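Local atomic coordinates of GrgF (Penicillium sp. sh18, PDB entry 6LZH), a protein that acts as a polyketide transferase of the alpha/beta hydrolase fold in gregatin A biosynthesis, helping to build a fungal polyketide with an alkylated furanone core. Residues 52-55 against 56-59; 283-286 against 287-291; 65-68 against 69-73. All coordinates share one frame; numbering follows the deposited sequence.

Interaction 1 (52-55 against 56-59)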
loop_
_atom_site.group_PDB
_atom_site.type_symbol
_atom_site.label_atom_id
_atom_site.label_comp_id
_atom_site.label_asym_id
_atom_site.label_seq_id
_atom_site.Cartn_x
_atom_site.Cartn_y
_atom_site.Cartn_z
ATOM N N ILE A 52 20.923 22.425 -2.055
ATOM C CA ILE A 52 21.599 21.183 -2.409
ATOM C C ILE A 52 21.456 20.906 -3.906
ATOM O O ILE A 52 22.412 20.468 -4.569
ATOM C CB ILE A 52 21.056 20.027 -1.552
ATOM C CG1 ILE A 52 21.397 20.263 -0.069
ATOM C CG2 ILE A 52 21.631 18.722 -2.035
ATOM C CD1 ILE A 52 20.804 19.211 0.930
ATOM N N ALA A 53 20.259 21.123 -4.460
ATOM C CA ALA A 53 20.088 21.004 -5.906
ATOM C C ALA A 53 21.058 21.922 -6.643
ATOM O O ALA A 53 21.714 21.508 -7.611
ATOM C CB ALA A 53 18.645 21.328 -6.295
ATOM N N LYS A 54 21.170 23.174 -6.181
ATOM C CA LYS A 54 22.089 24.120 -6.807
ATOM C C LYS A 54 23.522 23.596 -6.794
ATOM O O LYS A 54 24.245 23.715 -7.794
ATOM C CB LYS A 54 22.000 25.470 -6.086
ATOM C CG LYS A 54 22.858 26.554 -6.723
ATOM C CD LYS A 54 22.238 27.037 -8.024
ATOM C CE LYS A 54 22.955 28.252 -8.603
ATOM N NZ LYS A 54 23.586 27.949 -9.932
ATOM N N TRP A 55 23.946 22.999 -5.673
ATOM C CA TRP A 55 25.289 22.430 -5.590
ATOM C C TRP A 55 25.485 21.301 -6.602
ATOM O O TRP A 55 26.515 21.243 -7.282
ATOM C CB TRP A 55 25.552 21.932 -4.167
ATOM C CG TRP A 55 26.973 21.516 -3.891
ATOM C CD1 TRP A 55 27.946 22.268 -3.276
ATOM C CD2 TRP A 55 27.579 20.247 -4.190
ATOM N NE1 TRP A 55 29.105 21.542 -3.188
ATOM C CE2 TRP A 55 28.909 20.303 -3.736
ATOM C CE3 TRP A 55 27.124 19.071 -4.801
ATOM C CZ2 TRP A 55 29.798 19.226 -3.872
ATOM C CZ3 TRP A 55 28.008 17.995 -4.940
ATOM C CH2 TRP A 55 29.328 18.079 -4.469
ATOM N N PHE A 56 24.531 20.358 -6.674
ATOM C CA PHE A 56 24.619 19.281 -7.662
ATOM C C PHE A 56 24.600 19.834 -9.082
ATOM O O PHE A 56 25.333 19.356 -9.957
ATOM C CB PHE A 56 23.463 18.276 -7.489
ATOM C CG PHE A 56 23.656 17.301 -6.346
ATOM C CD1 PHE A 56 24.815 16.552 -6.236
ATOM C CD2 PHE A 56 22.666 17.141 -5.379
ATOM C CE1 PHE A 56 24.992 15.654 -5.172
ATOM C CE2 PHE A 56 22.842 16.254 -4.305
ATOM C CZ PHE A 56 23.989 15.506 -4.214
ATOM N N GLN A 57 23.724 20.804 -9.339
ATOM C CA GLN A 57 23.683 21.440 -10.656
ATOM C C GLN A 57 25.051 22.016 -11.030
ATOM O O GLN A 57 25.515 21.865 -12.169
ATOM C CB GLN A 57 22.605 22.531 -10.654
ATOM C CG GLN A 57 22.452 23.300 -11.967
ATOM C CD GLN A 57 21.596 24.540 -11.833
ATOM O OE1 GLN A 57 21.477 25.127 -10.750
ATOM N NE2 GLN A 57 20.996 24.959 -12.944
ATOM N N GLU A 58 25.717 22.671 -10.069
ATOM C CA GLU A 58 27.032 23.253 -10.314
ATOM C C GLU A 58 28.081 22.190 -10.598
ATOM O O GLU A 58 29.119 22.507 -11.190
ATOM C CB GLU A 58 27.460 24.110 -9.118
ATOM C CG GLU A 58 26.787 25.460 -9.056
ATOM C CD GLU A 58 26.951 26.122 -7.712
ATOM O OE1 GLU A 58 27.471 25.464 -6.789
ATOM O OE2 GLU A 58 26.565 27.295 -7.583
ATOM N N HIS A 59 27.833 20.942 -10.192
ATOM C CA HIS A 59 28.700 19.813 -10.498
ATOM C C HIS A 59 28.174 18.959 -11.649
ATOM O O HIS A 59 28.533 17.783 -11.760
ATOM C CB HIS A 59 28.910 18.970 -9.236
ATOM C CG HIS A 59 29.715 19.680 -8.188
ATOM N ND1 HIS A 59 29.191 20.681 -7.396
ATOM C CD2 HIS A 59 31.020 19.569 -7.841
ATOM C CE1 HIS A 59 30.135 21.145 -6.596
ATOM N NE2 HIS A 59 31.252 20.483 -6.844
#
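The carbonyl oxygen of Trp55 is gripped twice by His59: the ring nitrogen ND1 donates to Trp55 O over 2.7 Å, and the backbone N of His59 adds a weak bond to the same oxygen. Trp55 O lies almost in the imidazole plane, so the straight ND1 bond fixes the rotation of the ring and shows that ND1 carries a proton. Held this way, the imidazole stacks face to face on the six-membered ring of Trp55, with centroids 3.7 Å apart and planes at 23°; His59 CE1 comes within 3.2 Å of Trp55 CE2. The indole reaches this position because its CG stands anti to the backbone N (chi1 -171°). Its six-membered ring also forms an offset edge-to-face pair with Phe56, planes at 84°, Trp55 CE3 lying 3.7 Å from Phe56 CD1. Phe56 CE2 in turn lies 3.6 Å from Ile52 CG2, one helical turn back. Replacing Trp55 by an alanine is likely to leave the His59 ring without its stacking partner and open a gap beside Phe56. On the outer side, Lys54 NZ and Glu58 OE2 form a long salt bridge of 3.8 Å. Helix 49-58 is the crossover of the beta-alpha-beta unit between strands 32-38 and 62-66: Phe56 packs on Leu35 and Cys63, while Trp55 leans on helix 277-292, its NE1 bonded to Glu278.

Interaction 2 (283-286 against 287-291)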
loop_
_atom_site.group_PDB
_atom_site.type_symbol
_atom_site.label_atom_id
_atom_site.label_comp_id
_atom_site.label_asym_id
_atom_site.label_seq_id
_atom_site.Cartn_x
_atom_site.Cartn_y
_atom_site.Cartn_z
ATOM N N ARG A 283 31.080 13.421 -1.111
ATOM C CA ARG A 283 30.993 11.973 -0.927
ATOM C C ARG A 283 29.857 11.384 -1.760
ATOM O O ARG A 283 30.047 10.388 -2.471
ATOM C CB ARG A 283 30.819 11.666 0.562
ATOM C CG ARG A 283 30.405 10.226 0.898
ATOM C CD ARG A 283 31.524 9.209 0.613
ATOM N NE ARG A 283 31.127 7.879 1.064
ATOM C CZ ARG A 283 31.173 7.498 2.335
ATOM N NH1 ARG A 283 31.617 8.338 3.257
ATOM N NH2 ARG A 283 30.779 6.276 2.682
ATOM N N GLN A 284 28.674 12.011 -1.707
ATOM C CA GLN A 284 27.532 11.553 -2.495
ATOM C C GLN A 284 27.789 11.727 -3.984
ATOM O O GLN A 284 27.405 10.879 -4.789
ATOM C CB GLN A 284 26.268 12.317 -2.091
ATOM C CG GLN A 284 25.791 11.981 -0.679
ATOM C CD GLN A 284 24.715 12.928 -0.174
ATOM O OE1 GLN A 284 23.893 13.418 -0.942
ATOM N NE2 GLN A 284 24.723 13.193 1.135
ATOM N N LEU A 285 28.426 12.833 -4.364
ATOM C CA LEU A 285 28.811 13.027 -5.755
ATOM C C LEU A 285 29.774 11.933 -6.223
ATOM O O LEU A 285 29.659 11.428 -7.348
ATOM C CB LEU A 285 29.435 14.415 -5.909
ATOM C CG LEU A 285 30.036 14.683 -7.285
ATOM C CD1 LEU A 285 28.898 14.858 -8.273
ATOM C CD2 LEU A 285 30.919 15.929 -7.219
ATOM N N ASP A 286 30.722 11.545 -5.371
ATOM C CA ASP A 286 31.650 10.476 -5.734
ATOM C C ASP A 286 30.914 9.150 -5.913
ATOM O O ASP A 286 31.189 8.395 -6.855
ATOM C CB ASP A 286 32.737 10.346 -4.659
ATOM C CG ASP A 286 33.873 9.445 -5.095
ATOM O OD1 ASP A 286 34.623 9.855 -6.002
ATOM O OD2 ASP A 286 34.001 8.315 -4.560
ATOM N N PHE A 287 29.971 8.856 -5.015
ATOM C CA PHE A 287 29.114 7.683 -5.170
ATOM C C PHE A 287 28.418 7.693 -6.524
ATOM O O PHE A 287 28.448 6.704 -7.258
ATOM C CB PHE A 287 28.094 7.648 -4.034
ATOM C CG PHE A 287 27.012 6.625 -4.217
ATOM C CD1 PHE A 287 27.237 5.294 -3.910
ATOM C CD2 PHE A 287 25.758 6.994 -4.687
ATOM C CE1 PHE A 287 26.221 4.339 -4.070
ATOM C CE2 PHE A 287 24.738 6.032 -4.847
ATOM C CZ PHE A 287 24.975 4.727 -4.549
ATOM N N LEU A 288 27.785 8.815 -6.868
ATOM C CA LEU A 288 27.105 8.927 -8.156
ATOM C C LEU A 288 28.075 8.790 -9.326
ATOM O O LEU A 288 27.741 8.161 -10.339
ATOM C CB LEU A 288 26.352 10.256 -8.233
ATOM C CG LEU A 288 25.168 10.438 -7.247
ATOM C CD1 LEU A 288 24.538 11.822 -7.359
ATOM C CD2 LEU A 288 24.082 9.362 -7.418
ATOM N N LYS A 289 29.263 9.401 -9.224
ATOM C CA LYS A 289 30.225 9.326 -10.328
ATOM C C LYS A 289 30.693 7.895 -10.540
ATOM O O LYS A 289 30.785 7.427 -11.680
ATOM C CB LYS A 289 31.426 10.245 -10.061
ATOM C CG LYS A 289 31.132 11.719 -10.255
ATOM C CD LYS A 289 32.344 12.595 -9.906
ATOM C CE LYS A 289 32.761 13.417 -11.120
ATOM N NZ LYS A 289 33.660 14.567 -10.796
ATOM N N ARG A 290 30.966 7.178 -9.448
ATOM C CA ARG A 290 31.450 5.808 -9.560
ATOM C C ARG A 290 30.393 4.874 -10.152
ATOM O O ARG A 290 30.716 4.019 -10.981
ATOM C CB ARG A 290 31.912 5.310 -8.182
ATOM C CG ARG A 290 33.170 6.004 -7.670
ATOM C CD ARG A 290 33.703 5.338 -6.396
ATOM N NE ARG A 290 32.997 5.795 -5.198
ATOM C CZ ARG A 290 32.035 5.111 -4.585
ATOM N NH1 ARG A 290 31.652 3.917 -5.028
ATOM N NH2 ARG A 290 31.464 5.609 -3.505
ATOM N N HIS A 291 29.125 5.036 -9.769
ATOM C CA HIS A 291 28.109 4.062 -10.166
ATOM C C HIS A 291 27.364 4.433 -11.445
ATOM O O HIS A 291 26.881 3.539 -12.150
ATOM C CB HIS A 291 27.103 3.864 -9.026
ATOM C CG HIS A 291 27.650 3.054 -7.892
ATOM N ND1 HIS A 291 27.828 1.688 -7.976
ATOM C CD2 HIS A 291 28.071 3.417 -6.657
ATOM C CE1 HIS A 291 28.343 1.244 -6.839
ATOM N NE2 HIS A 291 28.504 2.276 -6.024
HETATM O O HOH W 1 32.871 7.645 -2.133
#
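Phe287 opens the second half of this helical stretch by donating its backbone N to Arg283 O at 3.0 Å. Its ring leads away from the preceding turn and onto Met233 and Ile135 of the central sheet, while its CB stays 3.4 Å from Gln284 O. Leu288 follows with its N bonded to the same Gln284 O; its CG lies 3.4 Å from this oxygen, and the side chain touches Ile135. The side-chain oxygen of Gln284, OE1, is itself taken by Trp112 NE1, so this buried atom is satisfied among apolar neighbours. The i to i+4 backbone bonds are those of helix 277-292, the last helix of the chain, which packs against the sheet of the alpha/beta hydrolase fold and touches helix 49-58 through Leu285 and Gln284. Lys289 repeats the backbone bond to Leu285 O, while its aliphatic CD passes 4.1 Å from Leu285 CG. Arg290 makes the polar link of the stretch. Besides its backbone bond to Asp286 O, its NE donates to Asp286 OD2 at 2.8 Å, with an N-H...O angle of 163°. The oxygen lies in the guanidinium plane, yet the NE approaches from above the carboxylate, 47° out of its plane. A bend at chi3 (-82°) brings NE back to the Asp286 carboxylate. One water donates to Asp286 OD2 and accepts from Arg290 NH2, closing a small bridge beside the direct bond. NH2 also forms a salt bridge with Glu260, whose other oxygen receives NE2 of His291.

Interaction 3 (65-68 against 69-73)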
loop_
_atom_site.group_PDB
_atom_site.type_symbol
_atom_site.label_atom_id
_atom_site.label_comp_id
_atom_site.label_asym_id
_atom_site.label_seq_id
_atom_site.Cartn_x
_atom_site.Cartn_y
_atom_site.Cartn_z
ATOM N N LEU A 65 13.263 18.973 -8.506
ATOM C CA LEU A 65 12.810 19.085 -7.126
ATOM C C LEU A 65 11.333 19.431 -7.172
ATOM O O LEU A 65 10.973 20.489 -7.692
ATOM C CB LEU A 65 13.618 20.175 -6.404
ATOM C CG LEU A 65 13.307 20.559 -4.978
ATOM C CD1 LEU A 65 13.240 19.309 -4.142
ATOM C CD2 LEU A 65 14.377 21.546 -4.444
ATOM N N TYR A 66 10.473 18.560 -6.652
ATOM C CA TYR A 66 9.048 18.799 -6.831
ATOM C C TYR A 66 8.253 18.584 -5.551
ATOM O O TYR A 66 8.708 17.928 -4.611
ATOM C CB TYR A 66 8.488 17.949 -7.967
ATOM C CG TYR A 66 8.391 16.451 -7.777
ATOM C CD1 TYR A 66 7.353 15.886 -7.038
ATOM C CD2 TYR A 66 9.281 15.601 -8.415
ATOM C CE1 TYR A 66 7.232 14.529 -6.903
ATOM C CE2 TYR A 66 9.168 14.218 -8.298
ATOM C CZ TYR A 66 8.136 13.687 -7.539
ATOM O OH TYR A 66 8.001 12.320 -7.410
ATOM N N ASP A 67 7.063 19.197 -5.519
ATOM C CA ASP A 67 6.169 19.054 -4.380
ATOM C C ASP A 67 5.393 17.757 -4.544
ATOM O O ASP A 67 4.788 17.540 -5.607
ATOM C CB ASP A 67 5.203 20.246 -4.267
ATOM C CG ASP A 67 5.886 21.513 -3.765
ATOM O OD1 ASP A 67 6.726 21.413 -2.854
ATOM O OD2 ASP A 67 5.563 22.616 -4.249
ATOM N N PRO A 68 5.438 16.851 -3.571
ATOM C CA PRO A 68 4.636 15.627 -3.666
ATOM C C PRO A 68 3.152 15.958 -3.705
ATOM O O PRO A 68 2.723 17.087 -3.459
ATOM C CB PRO A 68 5.009 14.850 -2.396
ATOM C CG PRO A 68 6.331 15.427 -1.969
ATOM C CD PRO A 68 6.282 16.870 -2.362
ATOM N N ARG A 69 2.360 14.943 -4.045
ATOM C CA ARG A 69 0.914 15.072 -4.051
ATOM C C ARG A 69 0.408 15.737 -2.780
ATOM O O ARG A 69 0.801 15.360 -1.672
ATOM C CB ARG A 69 0.284 13.683 -4.180
ATOM C CG ARG A 69 -1.177 13.740 -4.530
ATOM C CD ARG A 69 -2.074 13.751 -3.318
ATOM N NE ARG A 69 -2.157 12.452 -2.669
ATOM C CZ ARG A 69 -2.873 12.235 -1.574
ATOM N NH1 ARG A 69 -2.917 11.023 -1.024
ATOM N NH2 ARG A 69 -3.537 13.245 -1.018
ATOM N N GLY A 70 -0.493 16.704 -2.947
ATOM C CA GLY A 70 -1.183 17.290 -1.808
ATOM C C GLY A 70 -0.344 18.256 -1.006
ATOM O O GLY A 70 -0.712 18.606 0.113
ATOM N N ILE A 71 0.788 18.691 -1.544
ATOM C CA ILE A 71 1.750 19.514 -0.824
ATOM C C ILE A 71 2.127 20.696 -1.707
ATOM O O ILE A 71 2.202 20.550 -2.930
ATOM C CB ILE A 71 3.006 18.685 -0.455
ATOM C CG1 ILE A 71 2.648 17.543 0.503
ATOM C CG2 ILE A 71 4.108 19.563 0.097
ATOM C CD1 ILE A 71 2.526 17.969 1.954
ATOM N N GLY A 72 2.341 21.866 -1.094
ATOM C CA GLY A 72 2.965 22.967 -1.815
ATOM C C GLY A 72 2.139 23.383 -3.019
ATOM O O GLY A 72 0.931 23.603 -2.919
ATOM N N ALA A 73 2.785 23.444 -4.184
ATOM C CA ALA A 73 2.147 23.857 -5.431
ATOM C C ALA A 73 1.484 22.714 -6.200
ATOM O O ALA A 73 0.865 22.970 -7.238
ATOM C CB ALA A 73 3.178 24.538 -6.335
#
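Asp67 OD2 accepts the backbone N-H of Ala73 at 2.9 Å, with an almost straight N-H...O angle of 177°. The donor stands above the carboxylate, 47° out of its plane. With CG anti to the carbonyl carbon and beside the backbone N (chi1 -74°), the carboxylate reaches across the loop, and Asp67 CB rests 3.3 Å from Ile71 O. Gly72 CA lies 3.6 Å from Asp67 OD2; at its positive phi a side chain would run into that oxygen, so the absence of a CB here suits the close approach. Next to this link the chain reverses through a type II beta turn from Pro68 to Ile71, closed by a weak bond from Ile71 N to Pro68 O at 3.2 Å. Gly70 occupies the third position with positive phi, as this turn type favours. The proline ring packs loosely on the base of the isoleucine, Pro68 CD to Ile71 CB 4.2 Å. Further out, Arg69 turns away from the turn, giving NE to Gln86 and NH1 to a salt bridge with Asp81, while the Asp67 carbonyl receives Ser74 OG. The turn thus sits where strand 62-66 runs out into the loop leading to helix 84-99, with Pro68 about 11 Å from the active-site Cys115 side chain to side chain. Because OD2 also forms a salt bridge with Lys45, the buried carboxylate has both a cation and a backbone N-H on one oxygen, an arrangement likely to favour its ionised form.

Overall arrangement
Interaction 2 lies within one helix and interaction 1 at the C-terminal end of another, His59 already in the loop. Both are partly buried between a largely apolar sheet-facing side and a charged outer one, and they meet directly: Leu285 packs against both Trp55 and His59, and Gln284 touches Phe56. Helices 49-58 and 277-292 are thereby joined beside the central sheet. Interaction 3 is a turn, nearer the centre of the chain and about 27 Å from interaction 2, centre to centre; it begins on strand 62-66, which follows the helix of interaction 1. Aromatic stacking dominates 52-59 and an arginine-aspartate pair stands out in 283-291, whereas 65-73 relies on a carboxylate holding backbone.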